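Aldehyde dehydrogenase (Burkholderia vietnamiensis, PDB 5KF0) probably oxidises aldehydes to carboxylic acids with a nicotinamide cofactor, and is seen here with NADPH bound. Local coordinates at residues 74-79 and 199-204; 86-91 and 109-114; 115-120 and 167-172. All coordinates share one frame; numbering follows the deposited sequence. Where two conformers were deposited one is given.

Contact 1: 74-79 and 199-204; sequences QAVLDH and EVLAET
His79 carries CG anti to its backbone N (chi1 180°), which sends the imidazole off helix 70-86 toward the end of segment 199-204. Glu203 has CG anti to its carbonyl carbon and an extended chain beyond, and its carboxylate meets the ring. This joins two helices of the aldehyde dehydrogenase fold, 70-86 and 192-202, near the protein surface. NE2 of His79 donates to OE1 of Glu203 at 2.8 Å, with an N-H...O angle of 153°. The oxygen lies close to the ring plane and uses its anti lone pair. Ring and carboxylate planes are 71° apart, so the carboxylate is turned steeply against the imidazole. The other oxygen of Glu203, OE2, forms a salt bridge with Arg83 one turn further along helix 70-86. The two basic residues thus share one carboxylate. Beside this polar pair, Val76 CG1 touches Leu201 CD2 at 4.0 Å, and the two side chains cross at about a right angle. Thr204 is tied back to its own helix end: OG1 donates to Leu201 O at 2.8 Å, and Thr204 N donates to the same oxygen. Its methyl carbon CG2 rests 3.6 Å from His79 CD2.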
loop_
_atom_site.group_PDB
_atom_site.type_symbol
_atom_site.label_atom_id
_atom_site.label_comp_id
_atom_site.label_asym_id
_atom_site.label_seq_id
_atom_site.Cartn_x
_atom_site.Cartn_y
_atom_site.Cartn_z
ATOM N N GLN A 74 13.804 10.024 14.236
ATOM C CA GLN A 74 12.824 11.105 14.215
ATOM C C GLN A 74 13.240 12.257 15.126
ATOM O O GLN A 74 13.090 13.432 14.765
ATOM C CB GLN A 74 11.458 10.567 14.633
ATOM C CG GLN A 74 10.359 11.622 14.550
ATOM C CD GLN A 74 9.013 11.091 15.005
ATOM O OE1 GLN A 74 8.860 10.659 16.142
ATOM N NE2 GLN A 74 8.032 11.113 14.109
ATOM N N ALA A 75 13.751 11.944 16.327
ATOM C CA ALA A 75 14.127 13.002 17.258
ATOM C C ALA A 75 15.253 13.861 16.700
ATOM O O ALA A 75 15.283 15.079 16.924
ATOM C CB ALA A 75 14.534 12.396 18.604
ATOM N N VAL A 76 16.203 13.239 15.993
ATOM C CA VAL A 76 17.270 13.997 15.340
ATOM C C VAL A 76 16.675 14.956 14.321
ATOM O O VAL A 76 17.021 16.143 14.279
ATOM C CB VAL A 76 18.287 13.041 14.689
ATOM C CG1 VAL A 76 19.208 13.809 13.760
ATOM C CG2 VAL A 76 19.101 12.316 15.769
ATOM N N LEU A 77 15.747 14.459 13.501
ATOM C CA LEU A 77 15.121 15.310 12.489
ATOM C C LEU A 77 14.319 16.438 13.132
ATOM O O LEU A 77 14.345 17.581 12.652
ATOM C CB LEU A 77 14.236 14.457 11.575
ATOM C CG LEU A 77 15.070 13.514 10.691
ATOM C CD1 LEU A 77 14.237 12.328 10.176
ATOM C CD2 LEU A 77 15.698 14.282 9.532
ATOM N N ASP A 78 13.613 16.136 14.227
ATOM C CA ASP A 78 12.839 17.163 14.919
ATOM C C ASP A 78 13.740 18.234 15.512
ATOM O O ASP A 78 13.365 19.412 15.542
ATOM C CB ASP A 78 11.993 16.545 16.030
ATOM C CG ASP A 78 10.892 15.660 15.503
ATOM O OD1 ASP A 78 10.480 15.850 14.336
ATOM O OD2 ASP A 78 10.431 14.780 16.263
ATOM N N HIS A 79 14.917 17.841 16.028
ATOM C CA HIS A 79 15.873 18.832 16.511
ATOM C C HIS A 79 16.276 19.792 15.402
ATOM O O HIS A 79 16.368 21.007 15.624
ATOM C CB HIS A 79 17.128 18.165 17.063
ATOM C CG HIS A 79 18.145 19.144 17.565
ATOM N ND1 HIS A 79 18.022 19.789 18.777
ATOM C CD2 HIS A 79 19.292 19.607 17.008
ATOM C CE1 HIS A 79 19.054 20.598 18.951
ATOM N NE2 HIS A 79 19.842 20.500 17.897
ATOM N N GLU A 199 26.271 22.093 11.419
ATOM C CA GLU A 199 26.431 22.553 12.798
ATOM C C GLU A 199 25.246 22.125 13.659
ATOM O O GLU A 199 25.417 21.711 14.812
ATOM C CB GLU A 199 26.583 24.072 12.814
ATOM C CG GLU A 199 26.783 24.671 14.190
ATOM C CD GLU A 199 26.517 26.172 14.194
ATOM O OE1 GLU A 199 26.101 26.700 15.241
ATOM O OE2 GLU A 199 26.702 26.813 13.137
ATOM N N VAL A 200 24.036 22.221 13.101
ATOM C CA VAL A 200 22.835 21.793 13.814
ATOM C C VAL A 200 22.868 20.287 14.068
ATOM O O VAL A 200 22.584 19.823 15.181
ATOM C CB VAL A 200 21.581 22.223 13.033
ATOM C CG1 VAL A 200 20.329 21.557 13.596
ATOM C CG2 VAL A 200 21.445 23.745 13.095
ATOM N N LEU A 201 23.216 19.497 13.044
ATOM C CA LEU A 201 23.333 18.050 13.229
ATOM C C LEU A 201 24.399 17.690 14.252
ATOM O O LEU A 201 24.263 16.686 14.963
ATOM C CB LEU A 201 23.649 17.368 11.896
ATOM C CG LEU A 201 22.479 17.189 10.944
ATOM C CD1 LEU A 201 22.998 16.737 9.586
ATOM C CD2 LEU A 201 21.516 16.165 11.535
ATOM N N ALA A 202 25.464 18.493 14.346
ATOM C CA ALA A 202 26.532 18.218 15.297
ATOM C C ALA A 202 26.076 18.356 16.742
ATOM O O ALA A 202 26.747 17.834 17.643
ATOM C CB ALA A 202 27.714 19.147 15.030
ATOM N N GLU A 203 24.951 19.033 16.979
ATOM C CA GLU A 203 24.369 19.149 18.310
ATOM C C GLU A 203 23.650 17.884 18.758
ATOM O O GLU A 203 23.313 17.781 19.944
ATOM C CB GLU A 203 23.381 20.321 18.349
ATOM C CG GLU A 203 23.998 21.669 17.962
ATOM C CD GLU A 203 22.963 22.775 17.799
ATOM O OE1 GLU A 203 21.747 22.486 17.818
ATOM O OE2 GLU A 203 23.371 23.946 17.647
ATOM N N THR A 204 23.406 16.936 17.853
ATOM C CA THR A 204 22.620 15.759 18.191
ATOM C C THR A 204 23.511 14.608 18.643
ATOM O O THR A 204 24.736 14.637 18.512
ATOM C CB THR A 204 21.774 15.292 17.009
ATOM O OG1 THR A 204 22.625 14.705 16.017
ATOM C CG2 THR A 204 20.990 16.444 16.408
#

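Contact 2: 86-91 and 109-114; sequences ERFDEL and EVTRLI. With ACT (acetate ion), chain H.
The Phe88 ring has Val110 over one face, with Thr111 and Ile114 at its edge. CB of Val110 sits 4.2 Å from the ring centroid, 25° off the normal and shifted toward the rim, a CH-pi contact. The methyl CG1 of Val110 comes closer to single ring atoms, 3.5 Å from Phe88 CD1. At the edge, near the ring plane, Thr111 OG1 approaches CE1 and CZ, and Ile114 CD1 meets CD1. The Thr111 hydroxyl is also hydrogen-bonded to Arg107 O, one turn back in its own helix. Phe88 has CG anti to its backbone N (chi1 -174°), which carries the ring toward helix 103-123. The other methyl of Val110, CG2, packs against Leu91 CB at 3.8 Å. Val110 thus touches Phe88 with CG1 and Leu91 with CG2. Leu91 CD1 also touches Leu113 CD2 at 4.1 Å, the two side chains crossing at about a right angle. The contact joins two consecutive helices of the aldehyde dehydrogenase fold, 88-99 and 103-123. Phe84 of helix 70-86 adds to the apolar core by touching Leu91, Leu113 and Ile114. Arg87, at the N-cap position of helix 88-99, grips Glu90 side-on. Its NH2 donates to Glu90 OE2 at 2.8 Å with a nearly straight angle of 172°, and its NE donates to OE1 at 2.9 Å. Both oxygens lie near the guanidinium plane, yet NE meets OE1 from above the carboxylate plane. On helix 103-123, Arg112 makes a salt bridge from NE to Asp450. In the conformer given, its NH2 also reaches an acetate ion, probably from the crystallisation liquor, through weak and doubtful hydrogen bonds.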
loop_
_atom_site.group_PDB
_atom_site.type_symbol
_atom_site.label_atom_id
_atom_site.label_comp_id
_atom_site.label_asym_id
_atom_site.label_seq_id
_atom_site.Cartn_x
_atom_site.Cartn_y
_atom_site.Cartn_z
ATOM N N GLU A 86 14.453 28.369 14.667
ATOM C CA GLU A 86 15.135 29.344 15.518
ATOM C C GLU A 86 16.098 30.212 14.717
ATOM O O GLU A 86 16.251 31.406 15.004
ATOM C CB GLU A 86 15.891 28.635 16.642
ATOM C CG GLU A 86 15.001 28.082 17.743
ATOM C CD GLU A 86 15.787 27.358 18.822
ATOM O OE1 GLU A 86 17.037 27.356 18.760
ATOM O OE2 GLU A 86 15.148 26.791 19.733
ATOM N N ARG A 87 16.754 29.632 13.714
ATOM C CA ARG A 87 17.804 30.300 12.958
ATOM C C ARG A 87 17.328 30.720 11.571
ATOM O O ARG A 87 18.131 30.861 10.646
ATOM C CB ARG A 87 19.031 29.392 12.871
ATOM C CG ARG A 87 19.585 29.049 14.258
ATOM C CD ARG A 87 20.735 28.049 14.211
ATOM N NE ARG A 87 21.933 28.623 13.611
ATOM C CZ ARG A 87 23.132 28.054 13.657
ATOM N NH1 ARG A 87 23.297 26.898 14.282
ATOM N NH2 ARG A 87 24.174 28.652 13.091
ATOM N N PHE A 88 16.016 30.954 11.441
ATOM C CA PHE A 88 15.391 31.180 10.140
ATOM C C PHE A 88 16.027 32.359 9.409
ATOM O O PHE A 88 16.414 32.243 8.237
ATOM C CB PHE A 88 13.892 31.406 10.343
ATOM C CG PHE A 88 13.106 31.500 9.068
ATOM C CD1 PHE A 88 12.466 30.385 8.551
ATOM C CD2 PHE A 88 12.990 32.708 8.396
ATOM C CE1 PHE A 88 11.736 30.469 7.375
ATOM C CE2 PHE A 88 12.253 32.801 7.224
ATOM C CZ PHE A 88 11.636 31.686 6.711
ATOM N N ASP A 89 16.138 33.507 10.084
ATOM C CA ASP A 89 16.685 34.696 9.430
ATOM C C ASP A 89 18.164 34.538 9.110
ATOM O O ASP A 89 18.635 35.062 8.094
ATOM C CB ASP A 89 16.458 35.926 10.305
ATOM C CG ASP A 89 14.983 36.235 10.507
ATOM O OD1 ASP A 89 14.197 36.023 9.576
ATOM O OD2 ASP A 89 14.610 36.703 11.604
ATOM N N GLU A 90 18.907 33.822 9.956
ATOM C CA GLU A 90 20.313 33.565 9.672
ATOM C C GLU A 90 20.465 32.728 8.409
ATOM O O GLU A 90 21.283 33.042 7.530
ATOM C CB GLU A 90 20.961 32.872 10.869
ATOM C CG GLU A 90 22.375 32.390 10.626
ATOM C CD GLU A 90 22.891 31.538 11.773
ATOM O OE1 GLU A 90 22.161 31.370 12.778
ATOM O OE2 GLU A 90 24.026 31.031 11.668
ATOM N N LEU A 91 19.681 31.649 8.304
ATOM C CA LEU A 91 19.732 30.804 7.115
ATOM C C LEU A 91 19.339 31.583 5.869
ATOM O O LEU A 91 19.978 31.449 4.814
ATOM C CB LEU A 91 18.820 29.590 7.305
ATOM C CG LEU A 91 19.416 28.538 8.246
ATOM C CD1 LEU A 91 18.324 27.645 8.821
ATOM C CD2 LEU A 91 20.472 27.715 7.517
ATOM N N GLU A 109 12.857 29.503 0.578
ATOM C CA GLU A 109 13.600 28.245 0.558
ATOM C C GLU A 109 13.858 27.725 1.965
ATOM O O GLU A 109 13.868 26.506 2.181
ATOM C CB GLU A 109 14.923 28.388 -0.204
ATOM C CG GLU A 109 15.671 27.051 -0.257
ATOM C CD GLU A 109 16.943 27.046 -1.075
ATOM O OE1 GLU A 109 17.180 27.975 -1.868
ATOM O OE2 GLU A 109 17.720 26.078 -0.910
ATOM N N VAL A 110 14.080 28.619 2.935
ATOM C CA VAL A 110 14.239 28.150 4.311
ATOM C C VAL A 110 12.946 27.502 4.799
ATOM O O VAL A 110 12.971 26.484 5.498
ATOM C CB VAL A 110 14.700 29.302 5.227
ATOM C CG1 VAL A 110 14.891 28.801 6.667
ATOM C CG2 VAL A 110 16.013 29.896 4.708
ATOM N N THR A 111 11.794 28.062 4.422
ATOM C CA THR A 111 10.532 27.405 4.753
ATOM C C THR A 111 10.474 26.006 4.152
ATOM O O THR A 111 10.024 25.056 4.805
ATOM C CB THR A 111 9.355 28.252 4.272
ATOM O OG1 THR A 111 9.382 29.519 4.943
ATOM C CG2 THR A 111 8.024 27.557 4.545
ATOM N N ARG A 112 10.958 25.853 2.921
ATOM C CA ARG A 112 10.981 24.545 2.265
ATOM C C ARG A 112 11.935 23.588 2.965
ATOM O O ARG A 112 11.645 22.392 3.105
ATOM C CB ARG A 112 11.393 24.710 0.801
ATOM C CG ARG A 112 10.386 25.459 -0.050
ATOM C CD ARG A 112 9.268 24.545 -0.524
ATOM N NE ARG A 112 9.777 23.437 -1.335
ATOM C CZ ARG A 112 10.157 23.547 -2.603
ATOM N NH1 ARG A 112 10.078 24.721 -3.221
ATOM N NH2 ARG A 112 10.622 22.488 -3.258
ATOM N N LEU A 113 13.097 24.096 3.387
ATOM C CA LEU A 113 14.058 23.288 4.140
ATOM C C LEU A 113 13.392 22.674 5.364
ATOM O O LEU A 113 13.549 21.482 5.650
ATOM C CB LEU A 113 15.243 24.167 4.567
ATOM C CG LEU A 113 16.144 23.642 5.703
ATOM C CD1 LEU A 113 16.940 22.407 5.263
ATOM C CD2 LEU A 113 17.094 24.730 6.218
ATOM N N ILE A 114 12.650 23.499 6.106
ATOM C CA ILE A 114 11.915 23.022 7.273
ATOM C C ILE A 114 10.842 22.017 6.864
ATOM O O ILE A 114 10.699 20.958 7.490
ATOM C CB ILE A 114 11.320 24.215 8.045
ATOM C CG1 ILE A 114 12.442 25.030 8.679
ATOM C CG2 ILE A 114 10.353 23.724 9.112
ATOM C CD1 ILE A 114 12.062 26.479 8.989
HETATM C C ACT H . 12.618 22.632 -6.528
HETATM O O ACT H . 11.812 23.555 -6.210
HETATM O OXT ACT H . 13.120 21.959 -5.599
HETATM C CH3 ACT H . 12.976 22.321 -7.947
#

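Contact 3: 115-120 and 167-172; sequences DTFRVA and LAAHKV. With NDP (NADPH dihydro-nicotinamide-adenine-dinucleotide phosphate), chain E.
OG1 of Thr116 is hydrogen-bonded to both Arg112 O and Asn166 OD1, and it lies 3.4 Å from His170 NE2 across the contact. Arg112 lies one turn before Thr116 in helix 103-123, whereas Asn166 stands on helix 164-178. NE2 of His170 has its own hydrogen bond, to Asp450 OD1. Thr116 has CG2 anti to its backbone N, which puts that methyl over the His170 ring. CG2 stands over the ring centre, 3.8 Å from the centroid and only 6° off the normal, a CH-pi contact. The two side chains cross at about a right angle. The same methyl touches Ala169 CB. Phe117 touches Ala169 and Val172 with its outer ring atoms. Its CE1 meets Ala169 CB at 3.5 Å, with the methyl near the ring plane, and its CZ meets Val172 CG1 at 4.0 Å. Phe84 of helix 70-86 packs edge-to-face with Phe117. The segments run nearly parallel, 12° between their directions and 9.2 Å apart at closest approach. CB of Leu167 points away from segment 115-120, and its CD1 comes 3.3 Å from C5N of the nicotinamide. Helix 164-178 thus joins the buried helices to the NADPH pocket of this aldehyde dehydrogenase fold.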
loop_
_atom_site.group_PDB
_atom_site.type_symbol
_atom_site.label_atom_id
_atom_site.label_comp_id
_atom_site.label_asym_id
_atom_site.label_seq_id
_atom_site.Cartn_x
_atom_site.Cartn_y
_atom_site.Cartn_z
ATOM N N ASP A 115 10.087 22.324 5.799
ATOM C CA ASP A 115 9.072 21.406 5.280
ATOM C C ASP A 115 9.676 20.045 4.955
ATOM O O ASP A 115 9.110 18.998 5.294
ATOM C CB ASP A 115 8.415 21.973 4.009
ATOM C CG ASP A 115 7.467 23.149 4.268
ATOM O OD1 ASP A 115 7.056 23.390 5.419
ATOM O OD2 ASP A 115 7.118 23.829 3.274
ATOM N N THR A 116 10.827 20.041 4.277
ATOM C CA THR A 116 11.443 18.786 3.854
ATOM C C THR A 116 11.876 17.949 5.054
ATOM O O THR A 116 11.630 16.737 5.096
ATOM C CB THR A 116 12.622 19.093 2.922
ATOM O OG1 THR A 116 12.128 19.773 1.761
ATOM C CG2 THR A 116 13.359 17.819 2.491
ATOM N N PHE A 117 12.506 18.576 6.052
ATOM C CA PHE A 117 12.854 17.832 7.260
ATOM C C PHE A 117 11.623 17.362 8.020
ATOM O O PHE A 117 11.653 16.285 8.636
ATOM C CB PHE A 117 13.757 18.677 8.171
ATOM C CG PHE A 117 15.217 18.531 7.849
ATOM C CD1 PHE A 117 15.753 19.126 6.709
ATOM C CD2 PHE A 117 16.056 17.799 8.678
ATOM C CE1 PHE A 117 17.110 18.968 6.396
ATOM C CE2 PHE A 117 17.416 17.653 8.377
ATOM C CZ PHE A 117 17.935 18.239 7.237
ATOM N N ARG A 118 10.535 18.137 8.002
ATOM C CA ARG A 118 9.338 17.699 8.707
ATOM C C ARG A 118 8.714 16.480 8.035
ATOM O O ARG A 118 8.258 15.559 8.725
ATOM C CB ARG A 118 8.322 18.832 8.806
ATOM C CG ARG A 118 7.099 18.391 9.566
ATOM C CD ARG A 118 6.233 19.527 10.021
ATOM N NE ARG A 118 5.248 18.997 10.950
ATOM C CZ ARG A 118 4.276 19.702 11.511
ATOM N NH1 ARG A 118 4.140 21.001 11.249
ATOM N NH2 ARG A 118 3.450 19.101 12.347
ATOM N N VAL A 119 8.684 16.446 6.695
ATOM C CA VAL A 119 8.203 15.236 6.020
ATOM C C VAL A 119 9.070 14.042 6.403
ATOM O O VAL A 119 8.564 12.937 6.657
ATOM C CB VAL A 119 8.170 15.417 4.489
ATOM C CG1 VAL A 119 7.757 14.118 3.798
ATOM C CG2 VAL A 119 7.240 16.536 4.083
ATOM N N ALA A 120 10.389 14.239 6.434
ATOM C CA ALA A 120 11.283 13.150 6.815
ATOM C C ALA A 120 11.025 12.694 8.248
ATOM O O ALA A 120 11.078 11.491 8.533
ATOM C CB ALA A 120 12.739 13.572 6.641
ATOM N N LEU A 167 17.869 21.415 -1.587
ATOM C CA LEU A 167 18.324 20.238 -2.325
ATOM C C LEU A 167 19.300 19.401 -1.504
ATOM O O LEU A 167 19.348 18.176 -1.661
ATOM C CB LEU A 167 18.917 20.655 -3.666
ATOM C CG LEU A 167 17.832 21.259 -4.564
ATOM C CD1 LEU A 167 18.482 21.884 -5.811
ATOM C CD2 LEU A 167 16.754 20.214 -4.955
ATOM N N ALA A 168 20.062 20.017 -0.605
ATOM C CA ALA A 168 20.797 19.215 0.367
ATOM C C ALA A 168 19.836 18.470 1.288
ATOM O O ALA A 168 20.051 17.292 1.602
ATOM C CB ALA A 168 21.742 20.106 1.178
ATOM N N ALA A 169 18.759 19.140 1.713
ATOM C CA ALA A 169 17.780 18.523 2.611
ATOM C C ALA A 169 17.142 17.293 1.986
ATOM O O ALA A 169 16.850 16.320 2.695
ATOM C CB ALA A 169 16.695 19.534 2.995
ATOM N N HIS A 170 16.919 17.312 0.668
ATOM C CA HIS A 170 16.286 16.168 0.022
ATOM C C HIS A 170 17.193 14.949 -0.037
ATOM O O HIS A 170 16.715 13.874 -0.416
ATOM C CB HIS A 170 15.791 16.564 -1.382
ATOM C CG HIS A 170 14.404 17.131 -1.365
ATOM N ND1 HIS A 170 13.293 16.349 -1.124
ATOM C CD2 HIS A 170 13.950 18.404 -1.491
ATOM C CE1 HIS A 170 12.212 17.112 -1.118
ATOM N NE2 HIS A 170 12.584 18.362 -1.342
ATOM N N LYS A 171 18.464 15.073 0.345
ATOM C CA LYS A 171 19.339 13.920 0.532
ATOM C C LYS A 171 19.615 13.636 2.000
ATOM O O LYS A 171 19.485 12.490 2.442
ATOM C CB LYS A 171 20.663 14.135 -0.223
ATOM C CG LYS A 171 20.449 14.475 -1.716
ATOM C CD LYS A 171 21.777 14.543 -2.484
ATOM C CE LYS A 171 21.563 15.159 -3.877
ATOM N NZ LYS A 171 20.652 14.325 -4.732
ATOM N N VAL A 172 19.961 14.676 2.763
ATOM C CA VAL A 172 20.314 14.532 4.176
ATOM C C VAL A 172 19.135 14.003 4.980
ATOM O O VAL A 172 19.281 13.081 5.794
ATOM C CB VAL A 172 20.799 15.882 4.732
ATOM C CG1 VAL A 172 20.922 15.834 6.256
ATOM C CG2 VAL A 172 22.129 16.276 4.088
HETATM P PA NDP E . 26.987 21.700 -11.548
HETATM O O1A NDP E . 26.761 20.441 -12.315
HETATM O O2A NDP E . 27.958 22.652 -12.248
HETATM O O5B NDP E . 27.516 21.421 -10.075
HETATM C C5B NDP E . 26.652 20.664 -9.190
HETATM C C4B NDP E . 27.498 20.017 -8.125
HETATM O O4B NDP E . 28.323 18.992 -8.722
HETATM C C3B NDP E . 28.464 20.965 -7.402
HETATM O O3B NDP E . 28.616 20.570 -6.041
HETATM C C2B NDP E . 29.767 20.717 -8.162
HETATM O O2B NDP E . 30.965 21.023 -7.419
HETATM C C1B NDP E . 29.663 19.213 -8.337
HETATM N N9A NDP E . 30.542 18.662 -9.361
HETATM C C8A NDP E . 30.732 19.090 -10.648
HETATM N N7A NDP E . 31.553 18.337 -11.343
HETATM C C5A NDP E . 31.930 17.348 -10.448
HETATM C C6A NDP E . 32.779 16.230 -10.567
HETATM N N6A NDP E . 33.461 15.924 -11.678
HETATM N N1A NDP E . 32.919 15.432 -9.484
HETATM C C2A NDP E . 32.263 15.741 -8.364
HETATM N N3A NDP E . 31.442 16.769 -8.130
HETATM C C4A NDP E . 31.318 17.538 -9.220
HETATM O O3 NDP E . 25.590 22.424 -11.324
HETATM P PN NDP E . 25.185 23.825 -10.687
HETATM O O1N NDP E . 25.702 23.913 -9.298
HETATM O O2N NDP E . 25.652 24.896 -11.640
HETATM O O5D NDP E . 23.601 23.793 -10.632
HETATM C C5D NDP E . 22.735 24.023 -11.756
HETATM C C4D NDP E . 22.329 22.693 -12.340
HETATM O O4D NDP E . 21.663 21.890 -11.329
HETATM C C3D NDP E . 21.341 22.839 -13.501
HETATM O O3D NDP E . 21.631 21.961 -14.583
HETATM C C2D NDP E . 20.007 22.516 -12.830
HETATM O O2D NDP E . 18.954 22.089 -13.688
HETATM C C1D NDP E . 20.431 21.431 -11.850
HETATM N N1N NDP E . 19.417 21.333 -10.807
HETATM C C2N NDP E . 18.678 20.186 -10.630
HETATM C C3N NDP E . 17.629 20.121 -9.786
HETATM C C7N NDP E . 16.887 18.857 -9.533
HETATM O O7N NDP E . 16.414 18.678 -8.402
HETATM N N7N NDP E . 16.698 18.003 -10.538
HETATM C C4N NDP E . 17.155 21.349 -9.095
HETATM C C5N NDP E . 18.205 22.408 -9.099
HETATM C C6N NDP E . 19.202 22.383 -9.964
HETATM P P2B NDP E . 31.603 22.534 -7.419
HETATM O O1X NDP E . 30.642 23.437 -8.096
HETATM O O2X NDP E . 31.868 22.787 -5.965
HETATM O O3X NDP E . 32.922 22.437 -8.158
#

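The three contacts lie in one group of touching helices, with centres 12 to 15 Å apart. Along the chain, the helices involved follow in the order 70-86, 88-99, 103-123, 164-178 and 192-202. Contact 1 joins the first of these to the last, so the sequence separation of its segments spans both other contacts. Contact 2 closes before contact 3 opens, and the two share helix 103-123. The contacts also touch directly. Arg87 of contact 2 makes a salt bridge with Glu199 of contact 1, Leu77 of contact 1 packs on Phe117 of contact 3, and Leu113 of contact 2 packs on Ala169. Continuous packing therefore runs from the surface pair His79-Glu203 to the helix beside the NADPH.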